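Local coordinates for HEPN domain-containing protein (Thermotoga maritima, PDB 1O3U), which is of unknown function but belongs to the HEPN family of all-helical domains, whose members often act on nucleotides or RNA, at residues E79-A84 against Y120-I124; Q41-K45 against Y61-F66. All coordinates share one frame. Numbering follows the deposited sequence.

Contact 1: E79-A84 against Y120-I124; sequences ELMDHA and YAEKI
Two helical segments, 79-84 of helix 78-88 and 120-124 of helix 104-132, cross with their axes 9.8 Å apart at closest approach and their N-to-C directions at 135°, a signed crossing angle of -135°. Both backbones are regular alpha helix, with His83 N bonded to Glu79 O and Ile124 N to Tyr120 O. The roughly antiparallel register sets His83 CA 5.7 Å from Tyr120 CA and Leu80 CA 6.7 Å from Ile124 CA. The aromatic contact is an offset stack: with chi1 m on both residues, the His83 and Tyr120 rings lie nearly parallel, planes at 4° and centroids 3.8 Å apart, His83 ND1 being 3.4 Å from Tyr120 CE1. His83 CB adds a CH-pi contact, 4.0 Å from the Tyr120 ring centroid. The polar contacts converge on Lys123, whose extended, all-t chain is long enough to carry its ammonium across the gap. Lys123 NZ forms a salt bridge to Glu79 OE2 at 2.7 Å and donates to His83 NE2 at 3.0 Å, approaching near the imidazole plane; Glu79 reaches it with chi1 p. Deeper in, the contact is aliphatic. Leu80 CD2 (chi1 m, chi2 t) lies 4.2 Å from Ile124 CG1 and 3.9 Å from Lys123 CG. Small Ala84 leaves room for Ile124, with Ala84 CB 4.5 Å from Ile124 CD1. Val63 of helix 63-70 touches both Ala84 and Ile124. This layering, apolar inside and charged or aromatic outside, is characteristic of amphipathic helices packed in an all-helical domain, here the HEPN fold.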
ATOM      1  N   GLU A  79      24.061   3.232  -4.081  1.00 16.68           N
ATOM      2  CA  GLU A  79      23.579   2.603  -2.855  1.00 16.90           C
ATOM      3  C   GLU A  79      22.066   2.582  -2.752  1.00 15.98           C
ATOM      4  O   GLU A  79      21.523   1.678  -2.156  1.00 15.64           O
ATOM      5  CB  GLU A  79      24.179   3.246  -1.616  1.00 17.76           C
ATOM      6  CG  GLU A  79      23.531   4.520  -1.120  1.00 20.14           C
ATOM      7  CD  GLU A  79      24.391   5.197  -0.079  1.00 25.01           C
ATOM      8  OE1 GLU A  79      25.454   5.708  -0.497  1.00 29.80           O
ATOM      9  OE2 GLU A  79      24.033   5.193   1.130  1.00 23.85           O
ATOM     10  N   LEU A  80      21.391   3.586  -3.311  1.00 14.46           N
ATOM     11  CA  LEU A  80      19.910   3.565  -3.357  1.00 14.81           C
ATOM     12  C   LEU A  80      19.400   2.498  -4.314  1.00 14.31           C
ATOM     13  O   LEU A  80      18.397   1.896  -4.060  1.00 12.76           O
ATOM     14  CB  LEU A  80      19.343   4.925  -3.728  1.00 14.02           C
ATOM     15  CG  LEU A  80      19.492   6.013  -2.666  1.00 16.86           C
ATOM     16  CD1 LEU A  80      18.718   7.309  -3.068  1.00 18.29           C
ATOM     17  CD2 LEU A  80      19.077   5.539  -1.275  1.00 16.01           C
ATOM     18  N   MET A  81      20.056   2.309  -5.456  1.00 14.84           N
ATOM     19  CA  MET A  81      19.663   1.210  -6.353  1.00 15.34           C
ATOM     20  C   MET A  81      19.873  -0.114  -5.652  1.00 14.73           C
ATOM     21  O   MET A  81      19.020  -0.986  -5.760  1.00 14.96           O
ATOM     22  CB  MET A  81      20.449   1.211  -7.670  1.00 15.48           C
ATOM     23  CG  MET A  81      19.980   0.132  -8.679  1.00 17.29           C
ATOM     24  SD  MET A  81      18.149   0.110  -9.117  1.00 21.11           S
ATOM     25  CE  MET A  81      18.048   1.740  -9.472  1.00 21.50           C
ATOM     26  N   ASP A  82      21.006  -0.259  -4.951  1.00 14.50           N
ATOM     27  CA  ASP A  82      21.291  -1.441  -4.127  1.00 14.42           C
ATOM     28  C   ASP A  82      20.166  -1.694  -3.115  1.00 13.74           C
ATOM     29  O   ASP A  82      19.675  -2.803  -2.996  1.00 13.26           O
ATOM     30  CB  ASP A  82      22.619  -1.303  -3.360  1.00 14.99           C
ATOM     31  CG  ASP A  82      23.845  -1.595  -4.215  1.00 19.32           C
ATOM     32  OD1 ASP A  82      24.997  -1.493  -3.686  1.00 25.11           O
ATOM     33  OD2 ASP A  82      23.755  -1.944  -5.418  1.00 21.74           O
ATOM     34  N   HIS A  83      19.770  -0.663  -2.389  1.00 12.38           N
ATOM     35  CA  HIS A  83      18.673  -0.810  -1.420  1.00 12.98           C
ATOM     36  C   HIS A  83      17.373  -1.226  -2.100  1.00 12.33           C
ATOM     37  O   HIS A  83      16.611  -2.043  -1.573  1.00 11.65           O
ATOM     38  CB  HIS A  83      18.413   0.491  -0.664  1.00 12.80           C
ATOM     39  CG  HIS A  83      19.566   0.986   0.153  1.00 13.15           C
ATOM     40  ND1 HIS A  83      20.656   0.207   0.469  1.00 14.15           N
ATOM     41  CD2 HIS A  83      19.779   2.189   0.741  1.00 13.03           C
ATOM     42  CE1 HIS A  83      21.509   0.915   1.188  1.00 15.63           C
ATOM     43  NE2 HIS A  83      20.981   2.110   1.406  1.00 15.52           N
ATOM     44  N   ALA A  84      17.120  -0.636  -3.268  1.00 11.94           N
ATOM     45  CA  ALA A  84      15.903  -0.904  -4.011  1.00 12.15           C
ATOM     46  C   ALA A  84      15.849  -2.369  -4.380  1.00 12.14           C
ATOM     47  O   ALA A  84      14.810  -2.985  -4.319  1.00 11.76           O
ATOM     48  CB  ALA A  84      15.833  -0.068  -5.246  1.00 12.48           C
ATOM     49  N   TYR A 120      15.960   1.391   4.584  1.00  7.62           N
ATOM     50  CA  TYR A 120      16.141   1.588   3.143  1.00  7.53           C
ATOM     51  C   TYR A 120      14.975   2.373   2.579  1.00  7.85           C
ATOM     52  O   TYR A 120      15.193   3.253   1.767  1.00  7.10           O
ATOM     53  CB  TYR A 120      16.247   0.280   2.385  1.00  7.72           C
ATOM     54  CG  TYR A 120      17.489  -0.536   2.653  1.00  8.28           C
ATOM     55  CD1 TYR A 120      18.550  -0.017   3.366  1.00  7.33           C
ATOM     56  CD2 TYR A 120      17.626  -1.820   2.101  1.00  9.81           C
ATOM     57  CE1 TYR A 120      19.686  -0.771   3.606  1.00 10.76           C
ATOM     58  CE2 TYR A 120      18.741  -2.552   2.311  1.00 10.76           C
ATOM     59  CZ  TYR A 120      19.778  -2.032   3.067  1.00 10.91           C
ATOM     60  OH  TYR A 120      20.908  -2.780   3.281  1.00 12.02           O
ATOM     61  N   ALA A 121      13.752   2.038   2.984  1.00  8.42           N
ATOM     62  CA  ALA A 121      12.581   2.723   2.461  1.00  8.92           C
ATOM     63  C   ALA A 121      12.602   4.201   2.904  1.00  9.65           C
ATOM     64  O   ALA A 121      12.364   5.110   2.118  1.00  8.16           O
ATOM     65  CB  ALA A 121      11.325   2.060   2.941  1.00  8.67           C
ATOM     66  N   GLU A 122      12.903   4.417   4.170  1.00  9.19           N
ATOM     67  CA  GLU A 122      13.096   5.743   4.676  1.00  9.59           C
ATOM     68  C   GLU A 122      14.159   6.572   3.926  1.00  9.02           C
ATOM     69  O   GLU A 122      13.931   7.748   3.627  1.00  7.35           O
ATOM     70  CB  GLU A 122      13.409   5.683   6.159  1.00 10.83           C
ATOM     71  CG  GLU A 122      13.439   7.051   6.837  1.00 13.98           C
ATOM     72  CD  GLU A 122      13.170   6.914   8.333  1.00 19.91           C
ATOM     73  OE1 GLU A 122      13.696   5.956   8.953  1.00 27.62           O
ATOM     74  OE2 GLU A 122      12.408   7.710   8.890  1.00 24.22           O
ATOM     75  N   LYS A 123      15.299   5.954   3.629  1.00  8.85           N
ATOM     76  CA  LYS A 123      16.328   6.560   2.835  1.00  8.97           C
ATOM     77  C   LYS A 123      15.833   6.985   1.465  1.00  9.31           C
ATOM     78  O   LYS A 123      16.084   8.105   1.013  1.00  7.94           O
ATOM     79  CB  LYS A 123      17.487   5.571   2.740  1.00 10.24           C
ATOM     80  CG  LYS A 123      18.785   6.118   2.558  1.00 16.10           C
ATOM     81  CD  LYS A 123      19.810   5.074   3.083  1.00 18.54           C
ATOM     82  CE  LYS A 123      21.178   5.553   2.996  1.00 20.34           C
ATOM     83  NZ  LYS A 123      22.124   4.424   2.853  1.00 20.12           N
ATOM     84  N   ILE A 124      15.096   6.090   0.802  1.00  8.52           N
ATOM     85  CA  ILE A 124      14.536   6.399  -0.490  1.00  8.47           C
ATOM     86  C   ILE A 124      13.520   7.539  -0.406  1.00  8.60           C
ATOM     87  O   ILE A 124      13.535   8.480  -1.266  1.00  8.70           O
ATOM     88  CB  ILE A 124      13.958   5.117  -1.136  1.00  8.16           C
ATOM     89  CG1 ILE A 124      15.106   4.186  -1.559  1.00  8.57           C
ATOM     90  CG2 ILE A 124      13.093   5.456  -2.353  1.00  8.88           C
ATOM     91  CD1 ILE A 124      14.676   2.760  -1.978  1.00 10.02           C
TER

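Contact 2: Q41-K45 against Y61-F66; sequences QAAEK and YSVPDF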
ATOM      1  N   GLN A  41       6.177  -1.005  -0.396  1.00  9.51           N
ATOM      2  CA  GLN A  41       5.126  -0.077  -0.815  1.00 10.16           C
ATOM      3  C   GLN A  41       5.494   1.405  -0.608  1.00 10.72           C
ATOM      4  O   GLN A  41       5.271   2.246  -1.501  1.00 10.32           O
ATOM      5  CB  GLN A  41       3.817  -0.430  -0.119  1.00 10.93           C
ATOM      6  CG  GLN A  41       3.322  -1.850  -0.417  1.00 13.86           C
ATOM      7  CD  GLN A  41       2.815  -1.965  -1.828  1.00 21.72           C
ATOM      8  OE1 GLN A  41       2.112  -1.054  -2.318  1.00 23.68           O
ATOM      9  NE2 GLN A  41       3.185  -3.049  -2.510  1.00 23.73           N
ATOM     10  N   ALA A  42       6.098   1.708   0.537  1.00  9.56           N
ATOM     11  CA  ALA A  42       6.514   3.075   0.866  1.00 10.01           C
ATOM     12  C   ALA A  42       7.529   3.557  -0.168  1.00 10.46           C
ATOM     13  O   ALA A  42       7.429   4.679  -0.653  1.00 10.42           O
ATOM     14  CB  ALA A  42       7.103   3.124   2.212  1.00  9.83           C
ATOM     15  N   ALA A  43       8.499   2.701  -0.506  1.00  9.82           N
ATOM     16  CA  ALA A  43       9.573   3.103  -1.444  1.00 10.41           C
ATOM     17  C   ALA A  43       8.979   3.318  -2.855  1.00 11.33           C
ATOM     18  O   ALA A  43       9.288   4.285  -3.547  1.00 10.21           O
ATOM     19  CB  ALA A  43      10.648   2.062  -1.476  1.00 11.07           C
ATOM     20  N   GLU A  44       8.134   2.399  -3.274  1.00 10.91           N
ATOM     21  CA  GLU A  44       7.395   2.540  -4.538  1.00 12.01           C
ATOM     22  C   GLU A  44       6.636   3.858  -4.666  1.00 11.61           C
ATOM     23  O   GLU A  44       6.729   4.583  -5.681  1.00 11.52           O
ATOM     24  CB  GLU A  44       6.423   1.355  -4.690  1.00 13.75           C
ATOM     25  CG  GLU A  44       7.108   0.053  -4.948  1.00 17.05           C
ATOM     26  CD  GLU A  44       6.154  -1.098  -5.215  1.00 26.78           C
ATOM     27  OE1 GLU A  44       5.001  -0.856  -5.726  1.00 27.27           O
ATOM     28  OE2 GLU A  44       6.613  -2.249  -4.955  1.00 28.64           O
ATOM     29  N   LYS A  45       5.861   4.180  -3.643  1.00 10.55           N
ATOM     30  CA  LYS A  45       5.053   5.375  -3.657  1.00 11.24           C
ATOM     31  C   LYS A  45       5.942   6.637  -3.687  1.00 11.04           C
ATOM     32  O   LYS A  45       5.607   7.600  -4.365  1.00 10.82           O
ATOM     33  CB  LYS A  45       4.067   5.379  -2.488  1.00 11.45           C
ATOM     34  CG  LYS A  45       2.943   4.324  -2.617  1.00 14.14           C
ATOM     35  CD  LYS A  45       1.882   4.489  -1.564  1.00 17.63           C
ATOM     36  CE  LYS A  45       0.752   3.451  -1.667  1.00 18.76           C
ATOM     37  NZ  LYS A  45       0.882   2.278  -0.769  1.00 20.59           N
ATOM     38  N   TYR A  61       6.375  -2.131 -11.659  1.00 29.29           N
ATOM     39  CA  TYR A  61       5.838  -2.419 -10.353  1.00 29.41           C
ATOM     40  C   TYR A  61       6.894  -2.111  -9.338  1.00 28.40           C
ATOM     41  O   TYR A  61       6.613  -1.511  -8.307  1.00 30.33           O
ATOM     42  CB  TYR A  61       5.403  -3.879 -10.337  1.00 29.88           C
ATOM     43  CG  TYR A  61       4.487  -4.171 -11.508  1.00 31.92           C
ATOM     44  CD1 TYR A  61       3.191  -3.638 -11.553  1.00 33.35           C
ATOM     45  CD2 TYR A  61       4.927  -4.918 -12.593  1.00 33.58           C
ATOM     46  CE1 TYR A  61       2.342  -3.882 -12.640  1.00 34.96           C
ATOM     47  CE2 TYR A  61       4.088  -5.173 -13.677  1.00 34.96           C
ATOM     48  CZ  TYR A  61       2.800  -4.648 -13.698  1.00 35.40           C
ATOM     49  OH  TYR A  61       1.981  -4.911 -14.769  1.00 37.24           O
ATOM     50  N   SER A  62       8.131  -2.472  -9.655  1.00 26.14           N
ATOM     51  CA  SER A  62       9.141  -2.572  -8.648  1.00 23.96           C
ATOM     52  C   SER A  62       9.835  -1.218  -8.440  1.00 21.49           C
ATOM     53  O   SER A  62       9.840  -0.364  -9.307  1.00 20.13           O
ATOM     54  CB  SER A  62      10.140  -3.661  -9.027  1.00 23.94           C
ATOM     55  OG  SER A  62      10.972  -3.251 -10.081  1.00 23.81           O
ATOM     56  N   VAL A  63      10.422  -1.062  -7.275  1.00 20.65           N
ATOM     57  CA  VAL A  63      11.266   0.109  -6.993  1.00 19.95           C
ATOM     58  C   VAL A  63      12.472   0.141  -7.909  1.00 18.20           C
ATOM     59  O   VAL A  63      12.779   1.196  -8.425  1.00 18.70           O
ATOM     60  CB  VAL A  63      11.692   0.167  -5.510  1.00 20.11           C
ATOM     61  CG1 VAL A  63      12.500   1.427  -5.221  1.00 20.21           C
ATOM     62  CG2 VAL A  63      10.458   0.119  -4.658  1.00 21.86           C
ATOM     63  N   PRO A  64      13.154  -0.985  -8.166  1.00 17.95           N
ATOM     64  CA  PRO A  64      14.188  -0.982  -9.197  1.00 16.88           C
ATOM     65  C   PRO A  64      13.678  -0.513 -10.553  1.00 16.28           C
ATOM     66  O   PRO A  64      14.426   0.219 -11.184  1.00 16.06           O
ATOM     67  CB  PRO A  64      14.642  -2.444  -9.261  1.00 17.40           C
ATOM     68  CG  PRO A  64      14.354  -2.974  -7.980  1.00 17.66           C
ATOM     69  CD  PRO A  64      13.070  -2.310  -7.529  1.00 17.50           C
ATOM     70  N   ASP A  65      12.443  -0.860 -10.940  1.00 16.04           N
ATOM     71  CA  ASP A  65      11.865  -0.421 -12.214  1.00 17.14           C
ATOM     72  C   ASP A  65      11.832   1.105 -12.240  1.00 16.82           C
ATOM     73  O   ASP A  65      12.367   1.730 -13.140  1.00 17.15           O
ATOM     74  CB  ASP A  65      10.428  -0.944 -12.440  1.00 17.04           C
ATOM     75  CG  ASP A  65      10.368  -2.401 -12.836  1.00 20.31           C
ATOM     76  OD1 ASP A  65      11.387  -2.966 -13.297  1.00 20.85           O
ATOM     77  OD2 ASP A  65       9.310  -3.063 -12.714  1.00 22.56           O
ATOM     78  N   PHE A  66      11.222   1.704 -11.227  1.00 17.48           N
ATOM     79  CA  PHE A  66      11.019   3.147 -11.233  1.00 16.76           C
ATOM     80  C   PHE A  66      12.347   3.908 -11.093  1.00 15.97           C
ATOM     81  O   PHE A  66      12.567   4.899 -11.768  1.00 15.51           O
ATOM     82  CB  PHE A  66      10.065   3.573 -10.125  1.00 17.41           C
ATOM     83  CG  PHE A  66       8.712   2.894 -10.161  1.00 18.86           C
ATOM     84  CD1 PHE A  66       7.968   2.823 -11.317  1.00 21.37           C
ATOM     85  CD2 PHE A  66       8.156   2.406  -8.989  1.00 22.09           C
ATOM     86  CE1 PHE A  66       6.720   2.232 -11.319  1.00 21.35           C
ATOM     87  CE2 PHE A  66       6.902   1.795  -9.002  1.00 24.86           C
ATOM     88  CZ  PHE A  66       6.191   1.723 -10.170  1.00 21.97           C
TER
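A capping box starts helix 63-70 of this HEPN domain just where it packs on helix 32-54. Ser62, at the N-cap with chi1 p, accepts from Asp65 N through OG at 2.9 Å. Asp65, with chi1 m, turns its carboxylate back to the N-cap: Ser62 N to Asp65 OD2 is a weak bond of 3.3 Å, and Tyr61 N reaches Asp65 OD2 at 3.3 Å. Ser62 OG suits the N-cap because first-turn amides such as Asp65 N have no carbonyl a turn earlier to bond. Pro64 fits the first turn because it has no amide hydrogen to satisfy.

Across the interface, Val63 (chi1 t) directs CG2 onto Ala43, whose small side chain allows close approach; Ile124 touches both. Phe66, chi1 m, points toward helix 32-54, where its ring meets Glu44 and also packs on Val47, Lys48 and Phe51. The CA-to-CB bond of Tyr61 points away from 41-45, and its ring stacks on that of His11, an expression-tag residue, in the second subunit. Gln41 OE1 and Lys45 NZ bond reciprocally with Lys45 and Gln41 of that subunit.

Glu44, chi1 m and chi2 t, runs beside the loop, its carboxylate near Tyr61 O without bonding to it, since both are acceptors. The aliphatic part of Glu44 makes the tightest side-chain packing here, with CG 3.4 Å from Val63 CG2.

Contacts 1 and 2 lie in series along the chain, their centres about 10 Å apart, and meet in one apolar core. Ile124 of contact 1 reaches Ala43 of contact 2, CD1 to CB 4.1 Å, and Ala84 CB lies 3.7 Å from Val63 CG1, so helices 32-54, 63-70, 78-88 and 104-132 converge there. Each contact is partly buried, but their outer parts differ. In 79-84/120-124, charge and aromatic stacking bridge two helices of one subunit, and the second subunit touches neither segment. In 41-45/61-66, packing between the segments is mainly apolar, the capping bonds stay within 61-66, and Gln41, Lys45 and Tyr61 contact the second subunit.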